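Local atomic coordinates of ABC transporter substrate-binding protein (Rhizobium radiobacter, PDB entry 6TFX), a protein that binds the opine mannopinic acid as a periplasmic solute-binding protein and probably delivers it to an ABC transporter for uptake into the bacterium. Residues A[12-17]-A[201-206]; A[205-210]-A[338-343]; A[250-255]-A[452-457]; A[333-338]-A[368-373]. All coordinates share one frame; numbering follows the deposited sequence. Where two conformers were deposited one is given.

Contact 1 (A[12-17]-A[201-206]); sequences SEDVTT and YRFLNN
Loop 12-17 lies across the end of strand 201-203, and its peptide backbone between S12 and V15 runs over one face of the F203 ring. The place is the end of an inner strand of the mixed sheet in this type 2 periplasmic-binding fold, between 5-10 and 180-185: the loop follows strand 5-10, which pairs in parallel with strand 198-203, and V10 bonds to both R202 and L204 through the backbone. D14 carries the centre of the contact. Its CA sits above the middle of the F203 ring, 3.7 Å from the centroid and only 4° off the normal, a CH-pi contact made by the backbone. F203 keeps CG beside its own backbone N (chi1 -64°), the first step in bringing the ring to D14. F203 CB lies 3.2 Å from S12 O, which is near the ring plane at its edge. At the rim, S12 OG reaches F203 CD1 at 3.7 Å. The side chain of S12 is about 3 Å from a bound magnesium ion. The carboxylate of D14 is turned steeply against the ring, its plane 80° from it; its OD1 is held by the backbone N of G178 and, weakly, by that of V15. Farther out, CG of E13 lies 3.8 Å from CB of N205. At the far end of the ring, the methyl CG2 of V15 packs on F203 CZ at 3.7 Å.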
# COMPACT_ATOMS: atom_id res chain seq x y z
N SER A 12 7.23 12.79 -1.54
CA SER A 12 5.88 13.26 -1.27
C SER A 12 5.92 14.77 -1.20
O SER A 12 6.95 15.35 -0.86
CB SER A 12 5.37 12.72 0.06
OG SER A 12 4.07 13.21 0.34
N GLU A 13 4.79 15.40 -1.51
CA GLU A 13 4.66 16.85 -1.47
C GLU A 13 4.04 17.35 -0.17
O GLU A 13 4.31 18.49 0.20
CB GLU A 13 3.89 17.38 -2.70
CG GLU A 13 4.59 17.02 -4.01
CD GLU A 13 4.11 17.72 -5.27
OE1 GLU A 13 3.84 18.94 -5.20
OE2 GLU A 13 3.99 17.05 -6.33
N ASP A 14 3.24 16.50 0.53
CA ASP A 14 2.58 16.93 1.77
C ASP A 14 1.85 15.76 2.43
O ASP A 14 1.79 14.67 1.86
CB ASP A 14 1.52 18.04 1.45
CG ASP A 14 1.08 18.98 2.58
OD1 ASP A 14 1.65 18.90 3.71
OD2 ASP A 14 0.15 19.79 2.34
N VAL A 15 1.30 16.01 3.62
CA VAL A 15 0.44 15.10 4.37
C VAL A 15 -0.95 15.26 3.74
O VAL A 15 -1.37 16.39 3.52
CB VAL A 15 0.32 15.57 5.86
CG1 VAL A 15 -0.83 14.87 6.59
CG2 VAL A 15 1.62 15.38 6.61
N THR A 16 -1.69 14.15 3.54
CA THR A 16 -3.08 14.25 3.11
C THR A 16 -3.94 13.83 4.30
O THR A 16 -4.77 14.62 4.74
CB THR A 16 -3.37 13.44 1.85
OG1 THR A 16 -2.48 13.93 0.84
CG2 THR A 16 -4.82 13.60 1.38
N THR A 17 -3.73 12.61 4.82
CA THR A 17 -4.51 12.19 5.98
C THR A 17 -3.71 11.30 6.89
O THR A 17 -3.06 10.36 6.41
CB THR A 17 -5.85 11.54 5.61
OG1 THR A 17 -6.46 11.01 6.80
CG2 THR A 17 -5.70 10.43 4.58
N TYR A 201 10.59 14.75 9.16
CA TYR A 201 10.11 14.02 7.99
C TYR A 201 9.89 15.05 6.90
O TYR A 201 8.91 15.79 6.93
CB TYR A 201 8.83 13.30 8.39
CG TYR A 201 8.27 12.35 7.36
CD1 TYR A 201 7.34 12.78 6.42
CD2 TYR A 201 8.59 11.00 7.39
CE1 TYR A 201 6.76 11.90 5.51
CE2 TYR A 201 8.00 10.09 6.50
CZ TYR A 201 7.10 10.55 5.55
OH TYR A 201 6.51 9.69 4.66
N ARG A 202 10.86 15.13 5.99
CA ARG A 202 10.91 16.15 4.94
C ARG A 202 10.30 15.75 3.61
O ARG A 202 10.66 14.71 3.06
CB ARG A 202 12.36 16.61 4.73
CG ARG A 202 12.95 17.35 5.92
CD ARG A 202 14.32 17.94 5.61
NE ARG A 202 14.28 18.93 4.54
CZ ARG A 202 15.34 19.33 3.84
NH1 ARG A 202 16.54 18.84 4.10
NH2 ARG A 202 15.21 20.23 2.87
N PHE A 203 9.43 16.63 3.07
CA PHE A 203 8.79 16.44 1.77
C PHE A 203 9.72 16.94 0.68
O PHE A 203 9.97 18.15 0.57
CB PHE A 203 7.43 17.16 1.74
CG PHE A 203 6.48 16.58 2.74
CD1 PHE A 203 6.06 15.25 2.65
CD2 PHE A 203 5.98 17.35 3.79
CE1 PHE A 203 5.19 14.71 3.59
CE2 PHE A 203 5.09 16.81 4.71
CZ PHE A 203 4.71 15.49 4.62
N LEU A 204 10.37 16.01 -0.01
CA LEU A 204 11.34 16.36 -1.05
C LEU A 204 11.03 15.54 -2.28
O LEU A 204 11.77 14.61 -2.62
CB LEU A 204 12.80 16.12 -0.56
CG LEU A 204 13.30 17.09 0.51
CD1 LEU A 204 14.49 16.51 1.25
CD2 LEU A 204 13.68 18.45 -0.09
N ASN A 205 9.90 15.87 -2.94
CA ASN A 205 9.46 15.13 -4.13
C ASN A 205 10.45 15.20 -5.29
O ASN A 205 10.58 14.23 -6.02
CB ASN A 205 8.08 15.60 -4.59
CG ASN A 205 7.36 14.52 -5.40
OD1 ASN A 205 7.18 13.39 -4.94
ND2 ASN A 205 6.92 14.86 -6.62
N ASN A 206 11.20 16.32 -5.42
CA ASN A 206 12.19 16.47 -6.49
C ASN A 206 13.41 15.61 -6.17
O ASN A 206 14.08 15.84 -5.15
CB ASN A 206 12.56 17.94 -6.65
CG ASN A 206 13.55 18.14 -7.78
OD1 ASN A 206 14.77 18.08 -7.58
ND2 ASN A 206 13.05 18.37 -8.98

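Contact 2 (A[205-210]-A[338-343]); sequences NNEAAR and QLPGLE. With N72 ((2~{R})-2-[[(3~{R},4~{R},5~{S})-3,4,5,6-tetrakis(oxidanyl)-2-oxidanylidene-hexyl]amino]pentanedioic acid), chain C.
N205 and P340 meet where two helices begin, helix 207-215 after N206 and helix 340-353 after L339, so this is a contact between helix N-termini. N206 is the N-cap of the first and caps it through OD1, which accepts from A209 N. P340 stands in the first turn of the second. The tight part is the proline ring, touched at CB, CG and CD by oxygens of E207 and N205. P340 CG lies 3.2 Å from the backbone O of N205, and P340 CD lies 3.3 Å from N205 OD1, with the two side chains running obliquely to one another. E207 comes alongside in the opposite direction, and its OE2 reaches P340 CB at 3.3 Å; the other carboxylate oxygen, OE1, has a weak bond to N225. The single hydrogen bond between the segments runs from N205 ND2 to Q338 O, 3.2 Å and fairly straight at 159°. It leaves in the amide plane of N205 but arrives 46° above the carbonyl plane of Q338. Around this core the packing thins: the guanidinium of R210, bound to L204 O through NE, meets P340 CG edge-on and at a distance, while the Q338 side chain turns away and N206 is exposed to solvent. The other side of 338-343 lines the pocket of the opine N72. L342 CG lies 3.8 Å from N72 CAG, and L339 CD2 touches N72 CAK at 3.9 Å.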
# COMPACT_ATOMS: atom_id res chain seq x y z
N ASN A 205 9.90 15.87 -2.94
CA ASN A 205 9.46 15.13 -4.13
C ASN A 205 10.45 15.20 -5.29
O ASN A 205 10.58 14.23 -6.02
CB ASN A 205 8.08 15.60 -4.59
CG ASN A 205 7.36 14.52 -5.40
OD1 ASN A 205 7.18 13.39 -4.94
ND2 ASN A 205 6.92 14.86 -6.62
N ASN A 206 11.20 16.32 -5.42
CA ASN A 206 12.19 16.47 -6.49
C ASN A 206 13.41 15.61 -6.17
O ASN A 206 14.08 15.84 -5.15
CB ASN A 206 12.56 17.94 -6.65
CG ASN A 206 13.55 18.14 -7.78
OD1 ASN A 206 14.77 18.08 -7.58
ND2 ASN A 206 13.05 18.37 -8.98
N GLU A 207 13.66 14.59 -6.99
CA GLU A 207 14.76 13.63 -6.79
C GLU A 207 16.13 14.28 -6.71
O GLU A 207 16.93 13.90 -5.86
CB GLU A 207 14.76 12.52 -7.87
CG GLU A 207 13.58 11.55 -7.73
CD GLU A 207 13.52 10.41 -8.72
OE1 GLU A 207 14.19 10.47 -9.78
OE2 GLU A 207 12.78 9.44 -8.44
N ALA A 208 16.38 15.29 -7.57
CA ALA A 208 17.68 15.99 -7.54
C ALA A 208 17.90 16.71 -6.20
O ALA A 208 18.98 16.60 -5.62
CB ALA A 208 17.80 16.96 -8.71
N ALA A 209 16.87 17.42 -5.69
CA ALA A 209 16.96 18.13 -4.40
C ALA A 209 17.11 17.13 -3.24
O ALA A 209 17.88 17.37 -2.31
CB ALA A 209 15.72 19.00 -4.19
N ARG A 210 16.36 16.00 -3.30
CA ARG A 210 16.46 14.97 -2.26
C ARG A 210 17.89 14.38 -2.20
O ARG A 210 18.47 14.28 -1.12
CB ARG A 210 15.42 13.86 -2.49
CG ARG A 210 15.18 12.95 -1.27
CD ARG A 210 14.21 11.80 -1.57
NE ARG A 210 13.16 12.21 -2.50
CZ ARG A 210 12.78 11.56 -3.59
NH1 ARG A 210 13.28 10.36 -3.86
NH2 ARG A 210 11.86 12.08 -4.38
N GLN A 338 2.37 12.54 -10.29
CA GLN A 338 3.68 13.20 -10.27
C GLN A 338 4.63 12.56 -9.23
O GLN A 338 5.75 13.06 -9.05
CB GLN A 338 3.57 14.71 -10.09
CG GLN A 338 3.12 15.39 -11.38
CD GLN A 338 3.00 16.88 -11.21
OE1 GLN A 338 2.30 17.36 -10.33
NE2 GLN A 338 3.70 17.63 -12.05
N LEU A 339 4.21 11.45 -8.58
CA LEU A 339 5.16 10.69 -7.73
C LEU A 339 6.26 10.28 -8.72
O LEU A 339 5.94 9.75 -9.78
CB LEU A 339 4.47 9.44 -7.15
CG LEU A 339 5.35 8.53 -6.28
CD1 LEU A 339 5.75 9.22 -4.99
CD2 LEU A 339 4.62 7.23 -5.97
N PRO A 340 7.55 10.60 -8.48
CA PRO A 340 8.55 10.42 -9.56
C PRO A 340 8.66 9.03 -10.16
O PRO A 340 8.88 8.92 -11.39
CB PRO A 340 9.86 10.88 -8.93
CG PRO A 340 9.44 11.85 -7.86
CD PRO A 340 8.14 11.31 -7.32
N GLY A 341 8.50 7.99 -9.34
CA GLY A 341 8.56 6.61 -9.83
C GLY A 341 7.41 6.26 -10.77
O GLY A 341 7.63 5.61 -11.79
N LEU A 342 6.19 6.74 -10.44
CA LEU A 342 5.02 6.52 -11.30
C LEU A 342 5.10 7.40 -12.55
O LEU A 342 4.68 7.00 -13.64
CB LEU A 342 3.70 6.83 -10.56
CG LEU A 342 3.23 5.75 -9.62
CD1 LEU A 342 2.06 6.24 -8.78
CD2 LEU A 342 2.87 4.44 -10.36
N GLU A 343 5.60 8.63 -12.38
CA GLU A 343 5.73 9.52 -13.52
C GLU A 343 6.74 8.93 -14.53
O GLU A 343 6.45 8.88 -15.72
CB GLU A 343 6.16 10.91 -13.04
CG GLU A 343 6.38 11.89 -14.18
CD GLU A 343 6.52 13.31 -13.68
OE1 GLU A 343 7.60 13.62 -13.13
OE2 GLU A 343 5.55 14.09 -13.82
OAB N72 C . 7.81 3.00 -10.27
CAF N72 C . 6.57 2.58 -9.68
CAG N72 C . 6.01 3.44 -8.49
OAC N72 C . 6.97 4.29 -7.94
CAH N72 C . 5.13 2.60 -7.57
OAM N72 C . 5.12 1.23 -7.62
CAI N72 C . 4.92 2.58 -6.07
OAD N72 C . 6.11 2.93 -5.40
CAJ N72 C . 3.64 3.26 -5.66
OAE N72 C . 2.71 3.33 -6.50
CAK N72 C . 3.51 3.90 -4.25
N N72 C . 2.58 3.17 -3.42
CA N72 C . 1.37 3.73 -2.97
C N72 C . 0.89 5.01 -3.60
O N72 C . 0.11 5.27 -4.60
CB N72 C . 0.31 2.63 -2.81
CG N72 C . -1.17 3.00 -2.86
CD N72 C . -2.06 2.04 -2.05
OE1 N72 C . -1.62 1.45 -1.02
OE2 N72 C . -3.24 1.87 -2.42
OXT N72 C . 1.39 5.87 -2.85

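Contact 3 (A[250-255]-A[452-457]); sequences LNLLHI and VCAIPL. With MG (magnesium ion), chain G; N72 ((2~{R})-2-[[(3~{R},4~{R},5~{S})-3,4,5,6-tetrakis(oxidanyl)-2-oxidanylidene-hexyl]amino]pentanedioic acid), chain C.
I255 and I455 touch methyl to methyl, CD1 to CD1 at 3.7 Å, with their side chains crossing obliquely. Both hold CG1 beside the backbone N and extend CD1 beyond it (chi2 164° and 160°), which carries the two methyls toward each other. On the same face L253 and L457 cross at about a right angle, L253 CG lying 4.2 Å from L457 CD1, and I349 of helix 340-353 packs on both. The opposite face carries L252, H254, A454 and P456. L252 has an unusual chi2 of 115°, away from the staggered positions; its CD2 fits between A454 CB, at 3.9 Å, and P456 CA, at 3.7 Å. Y400 of helix 392-400 packs over L252 and A454. These side chains hang on an antiparallel pair within the mixed sheet of the periplasmic-binding fold, strand 250-255 against strand 454-457. L253 and I455 exchange two backbone bonds as a hydrogen-bonded pair, while L457 N gives to N251 O and I255 N to C453 O. L252 with P456 and H254 with A454 are non-hydrogen-bonded pairs. N251, four residues before I255, belongs to the N72 pocket. V452 ends the preceding helix in a Schellman motif. C453 then turns SG beside its own backbone N, to a modelled magnesium ion shared with C418; the 1.8 Å SG distance is too short for such a bond and leaves the metal assignment doubtful.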
# COMPACT_ATOMS: atom_id res chain seq x y z
N LEU A 250 3.12 -4.06 -7.16
CA LEU A 250 2.89 -4.33 -8.58
C LEU A 250 2.21 -3.15 -9.24
O LEU A 250 1.17 -2.69 -8.75
CB LEU A 250 1.98 -5.57 -8.75
CG LEU A 250 1.49 -5.93 -10.17
CD1 LEU A 250 2.64 -6.20 -11.13
CD2 LEU A 250 0.57 -7.12 -10.12
N ASN A 251 2.77 -2.73 -10.40
CA ASN A 251 2.22 -1.65 -11.20
C ASN A 251 1.41 -2.26 -12.33
O ASN A 251 1.90 -3.18 -12.99
CB ASN A 251 3.36 -0.84 -11.82
CG ASN A 251 4.34 -0.38 -10.76
OD1 ASN A 251 5.51 -0.84 -10.71
ND2 ASN A 251 3.88 0.48 -9.88
N LEU A 252 0.19 -1.78 -12.53
CA LEU A 252 -0.63 -2.27 -13.64
C LEU A 252 -1.26 -1.09 -14.33
O LEU A 252 -1.49 -0.06 -13.67
CB LEU A 252 -1.80 -3.12 -13.13
CG LEU A 252 -1.43 -4.45 -12.48
CD1 LEU A 252 -1.80 -4.45 -10.99
CD2 LEU A 252 -2.16 -5.59 -13.18
N LEU A 253 -1.64 -1.27 -15.60
CA LEU A 253 -2.49 -0.30 -16.31
C LEU A 253 -3.89 -0.89 -16.17
O LEU A 253 -4.18 -1.93 -16.78
CB LEU A 253 -2.14 -0.26 -17.82
CG LEU A 253 -0.79 0.34 -18.14
CD1 LEU A 253 -0.41 0.03 -19.60
CD2 LEU A 253 -0.84 1.86 -17.92
N HIS A 254 -4.75 -0.26 -15.33
CA HIS A 254 -6.13 -0.69 -15.14
C HIS A 254 -6.93 0.06 -16.19
O HIS A 254 -6.93 1.29 -16.18
CB HIS A 254 -6.65 -0.29 -13.76
CG HIS A 254 -5.91 -1.01 -12.68
ND1 HIS A 254 -6.32 -2.25 -12.22
CD2 HIS A 254 -4.79 -0.63 -12.01
CE1 HIS A 254 -5.44 -2.61 -11.29
NE2 HIS A 254 -4.50 -1.67 -11.12
N ILE A 255 -7.58 -0.66 -17.10
CA ILE A 255 -8.30 -0.02 -18.22
C ILE A 255 -9.79 0.00 -17.91
O ILE A 255 -10.35 -1.07 -17.67
CB ILE A 255 -8.05 -0.79 -19.55
CG1 ILE A 255 -6.53 -0.86 -19.91
CG2 ILE A 255 -8.88 -0.19 -20.70
CD1 ILE A 255 -6.27 -2.00 -21.03
N VAL A 452 -8.37 -8.65 -20.51
CA VAL A 452 -7.51 -7.47 -20.57
C VAL A 452 -8.14 -6.30 -19.80
O VAL A 452 -8.25 -5.19 -20.32
CB VAL A 452 -7.07 -7.08 -22.02
CG1 VAL A 452 -5.84 -6.14 -22.00
CG2 VAL A 452 -6.80 -8.31 -22.88
N CYS A 453 -8.61 -6.58 -18.58
CA CYS A 453 -9.11 -5.52 -17.72
C CYS A 453 -7.93 -4.71 -17.18
O CYS A 453 -8.05 -3.52 -16.90
CB CYS A 453 -9.91 -6.14 -16.59
SG CYS A 453 -11.35 -7.05 -17.19
N ALA A 454 -6.78 -5.38 -17.02
CA ALA A 454 -5.58 -4.73 -16.53
C ALA A 454 -4.40 -5.40 -17.18
O ALA A 454 -4.49 -6.59 -17.54
CB ALA A 454 -5.48 -4.85 -15.01
N ILE A 455 -3.35 -4.63 -17.40
CA ILE A 455 -2.11 -5.11 -18.03
C ILE A 455 -1.02 -4.98 -16.99
O ILE A 455 -0.71 -3.87 -16.55
CB ILE A 455 -1.77 -4.30 -19.30
CG1 ILE A 455 -2.93 -4.31 -20.32
CG2 ILE A 455 -0.45 -4.85 -19.90
CD1 ILE A 455 -2.82 -3.16 -21.32
N PRO A 456 -0.42 -6.09 -16.57
CA PRO A 456 0.63 -6.00 -15.55
C PRO A 456 1.91 -5.47 -16.12
O PRO A 456 2.27 -5.73 -17.29
CB PRO A 456 0.83 -7.44 -15.10
CG PRO A 456 0.36 -8.27 -16.23
CD PRO A 456 -0.69 -7.49 -16.97
N LEU A 457 2.62 -4.71 -15.30
CA LEU A 457 3.91 -4.20 -15.71
C LEU A 457 4.92 -4.87 -14.81
O LEU A 457 4.97 -6.09 -14.77
CB LEU A 457 3.93 -2.66 -15.63
CG LEU A 457 2.76 -1.98 -16.37
CD1 LEU A 457 2.78 -0.54 -16.16
CD2 LEU A 457 2.78 -2.30 -17.83
MG MG G . -12.18 -7.64 -15.70
OAB N72 C . 7.81 3.00 -10.27
CAF N72 C . 6.57 2.58 -9.68
CAG N72 C . 6.01 3.44 -8.49
OAC N72 C . 6.97 4.29 -7.94
CAH N72 C . 5.13 2.60 -7.57
OAM N72 C . 5.12 1.23 -7.62
CAI N72 C . 4.92 2.58 -6.07
OAD N72 C . 6.11 2.93 -5.40
CAJ N72 C . 3.64 3.26 -5.66
OAE N72 C . 2.71 3.33 -6.50
CAK N72 C . 3.51 3.90 -4.25
N N72 C . 2.58 3.17 -3.42
CA N72 C . 1.37 3.73 -2.97
C N72 C . 0.89 5.01 -3.60
O N72 C . 0.11 5.27 -4.60
CB N72 C . 0.31 2.63 -2.81
CG N72 C . -1.17 3.00 -2.86
CD N72 C . -2.06 2.04 -2.05
OE1 N72 C . -1.62 1.45 -1.02
OE2 N72 C . -3.24 1.87 -2.42
OXT N72 C . 1.39 5.87 -2.85

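Contact 4 (A[333-338]-A[368-373]); sequences TMVASQ and AAWHQM. With N72 ((2~{R})-2-[[(3~{R},4~{R},5~{S})-3,4,5,6-tetrakis(oxidanyl)-2-oxidanylidene-hexyl]amino]pentanedioic acid), chain C.
W370 meets strand 333-337 with both an edge and a face of its indole. The edge belongs to V335: NE1 donates to V335 O at 3.0 Å, with the oxygen close to the ring plane. The bond is noticeably bent all the same, for its angle at the hydrogen is 139°, and NE1 stands well above the carbonyl plane of V335. The face belongs to S337. Its CB lies over the six-membered ring, 3.8 Å from the centroid and 22° off the normal, a CH-pi contact displaced toward CD2, the nearest atom, and CE3. W370 puts CG anti to its backbone N (chi1 168°), the first step in swinging the indole from the helix toward the strand. V335 and W370 run past each other in opposite directions, CG1 of the valine 3.8 Å from CD1 of the indole. The same methyl also meets M373, one helical turn on, at about a right angle: SD of M373 is 3.9 Å from V335 CG1. On the pocket side, W370 CZ3 lies over a face of the H371 imidazole, offset to the rim. H371 NE2 in turn donates to N72 O at 2.8 Å, in its ring plane, while ND1 bonds to R375. S337 OG is taken up by H367 ND1 and L339 N. The strand belongs to a beta-alpha-beta crossover: 330-337 leads through helix 340-353 to the parallel strand 358-365, and helix 367-374 follows directly, with V382 of strand 381-386 also packed on W370.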
# COMPACT_ATOMS: atom_id res chain seq x y z
N THR A 333 -5.80 10.32 -23.33
CA THR A 333 -5.25 11.16 -22.26
C THR A 333 -5.46 10.40 -20.94
O THR A 333 -6.59 10.00 -20.63
CB THR A 333 -5.91 12.53 -22.22
OG1 THR A 333 -5.55 13.28 -23.38
CG2 THR A 333 -5.56 13.32 -20.95
N MET A 334 -4.40 10.24 -20.17
CA MET A 334 -4.45 9.61 -18.86
C MET A 334 -4.05 10.64 -17.82
O MET A 334 -3.12 11.40 -18.04
CB MET A 334 -3.38 8.52 -18.78
CG MET A 334 -3.83 7.21 -19.27
SD MET A 334 -2.35 6.18 -19.27
CE MET A 334 -2.12 5.92 -17.53
N VAL A 335 -4.72 10.63 -16.68
CA VAL A 335 -4.35 11.47 -15.56
C VAL A 335 -3.23 10.66 -14.87
O VAL A 335 -3.44 9.49 -14.51
CB VAL A 335 -5.54 11.73 -14.61
CG1 VAL A 335 -5.14 12.72 -13.54
CG2 VAL A 335 -6.76 12.25 -15.39
N ALA A 336 -2.05 11.26 -14.75
CA ALA A 336 -0.87 10.55 -14.27
C ALA A 336 -0.28 11.17 -13.02
O ALA A 336 -0.09 12.38 -12.96
CB ALA A 336 0.18 10.51 -15.37
N SER A 337 0.05 10.34 -12.03
CA SER A 337 0.66 10.86 -10.81
C SER A 337 2.06 11.48 -11.06
O SER A 337 2.85 10.95 -11.86
CB SER A 337 0.82 9.75 -9.79
OG SER A 337 1.59 10.20 -8.69
N GLN A 338 2.37 12.54 -10.29
CA GLN A 338 3.68 13.20 -10.27
C GLN A 338 4.63 12.56 -9.23
O GLN A 338 5.75 13.06 -9.05
CB GLN A 338 3.57 14.71 -10.09
CG GLN A 338 3.12 15.39 -11.38
CD GLN A 338 3.00 16.88 -11.21
OE1 GLN A 338 2.30 17.36 -10.33
NE2 GLN A 338 3.70 17.63 -12.05
N ALA A 368 -1.28 12.94 -4.24
CA ALA A 368 -2.49 12.80 -3.41
C ALA A 368 -3.75 13.27 -4.15
O ALA A 368 -4.81 12.62 -4.04
CB ALA A 368 -2.32 13.55 -2.11
N ALA A 369 -3.63 14.37 -4.93
CA ALA A 369 -4.75 14.88 -5.73
C ALA A 369 -5.13 13.85 -6.81
O ALA A 369 -6.32 13.69 -7.12
CB ALA A 369 -4.36 16.19 -6.40
N TRP A 370 -4.11 13.19 -7.41
CA TRP A 370 -4.33 12.16 -8.43
C TRP A 370 -5.12 10.99 -7.81
O TRP A 370 -6.08 10.53 -8.42
CB TRP A 370 -2.97 11.69 -8.96
CG TRP A 370 -3.02 10.46 -9.80
CD1 TRP A 370 -3.37 10.37 -11.12
CD2 TRP A 370 -2.69 9.14 -9.38
NE1 TRP A 370 -3.25 9.07 -11.56
CE2 TRP A 370 -2.81 8.29 -10.51
CE3 TRP A 370 -2.25 8.59 -8.16
CZ2 TRP A 370 -2.54 6.91 -10.45
CZ3 TRP A 370 -1.93 7.24 -8.11
CH2 TRP A 370 -2.11 6.41 -9.24
N HIS A 371 -4.75 10.56 -6.58
CA HIS A 371 -5.48 9.50 -5.87
C HIS A 371 -6.97 9.86 -5.73
O HIS A 371 -7.81 8.99 -5.83
CB HIS A 371 -4.90 9.28 -4.45
CG HIS A 371 -3.85 8.23 -4.42
ND1 HIS A 371 -4.18 6.89 -4.35
CD2 HIS A 371 -2.50 8.34 -4.47
CE1 HIS A 371 -3.03 6.22 -4.35
NE2 HIS A 371 -1.99 7.05 -4.42
N GLN A 372 -7.27 11.14 -5.49
CA GLN A 372 -8.67 11.58 -5.36
C GLN A 372 -9.35 11.55 -6.75
O GLN A 372 -10.48 11.10 -6.86
CB GLN A 372 -8.70 13.00 -4.79
CG GLN A 372 -10.10 13.48 -4.43
CD GLN A 372 -10.05 14.87 -3.87
OE1 GLN A 372 -10.18 15.85 -4.60
NE2 GLN A 372 -9.88 15.00 -2.56
N MET A 373 -8.65 12.04 -7.79
CA MET A 373 -9.20 12.09 -9.15
C MET A 373 -9.53 10.73 -9.71
O MET A 373 -10.62 10.54 -10.24
CB MET A 373 -8.26 12.82 -10.11
CG MET A 373 -8.18 14.29 -9.84
SD MET A 373 -7.18 15.09 -11.13
CE MET A 373 -8.24 15.01 -12.50
OAB N72 C . 7.81 3.00 -10.27
CAF N72 C . 6.57 2.58 -9.68
CAG N72 C . 6.01 3.44 -8.49
OAC N72 C . 6.97 4.29 -7.94
CAH N72 C . 5.13 2.60 -7.57
OAM N72 C . 5.12 1.23 -7.62
CAI N72 C . 4.92 2.58 -6.07
OAD N72 C . 6.11 2.93 -5.40
CAJ N72 C . 3.64 3.26 -5.66
OAE N72 C . 2.71 3.33 -6.50
CAK N72 C . 3.51 3.90 -4.25
N N72 C . 2.58 3.17 -3.42
CA N72 C . 1.37 3.73 -2.97
C N72 C . 0.89 5.01 -3.60
O N72 C . 0.11 5.27 -4.60
CB N72 C . 0.31 2.63 -2.81
CG N72 C . -1.17 3.00 -2.86
CD N72 C . -2.06 2.04 -2.05
OE1 N72 C . -1.62 1.45 -1.02
OE2 N72 C . -3.24 1.87 -2.42
OXT N72 C . 1.39 5.87 -2.85

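Overall arrangement
Contacts 1 and 2 are consecutive on the chain: they share N205 and N206, and L204 O to R210 NE, 2.8 Å, ties them together. Q338 is common to contacts 2 and 4, and its bond from N205 also ties contact 1 to contact 4; L342 CD1 of contact 2 packs on S337 CB of contact 4 at 3.8 Å. Contacts 2, 3 and 4 all touch N72, through L339, G341 and L342, N251, and H371 respectively. In contact 1 the side chain of S12 is about 8 Å from N72. Contact 3 meets contact 4 loosely, L253 CD2 to M334 CE at 4.3 Å. Contact 1 stays clear of contact 3, nearest atoms about 14 Å apart, although both reach the same mixed sheet.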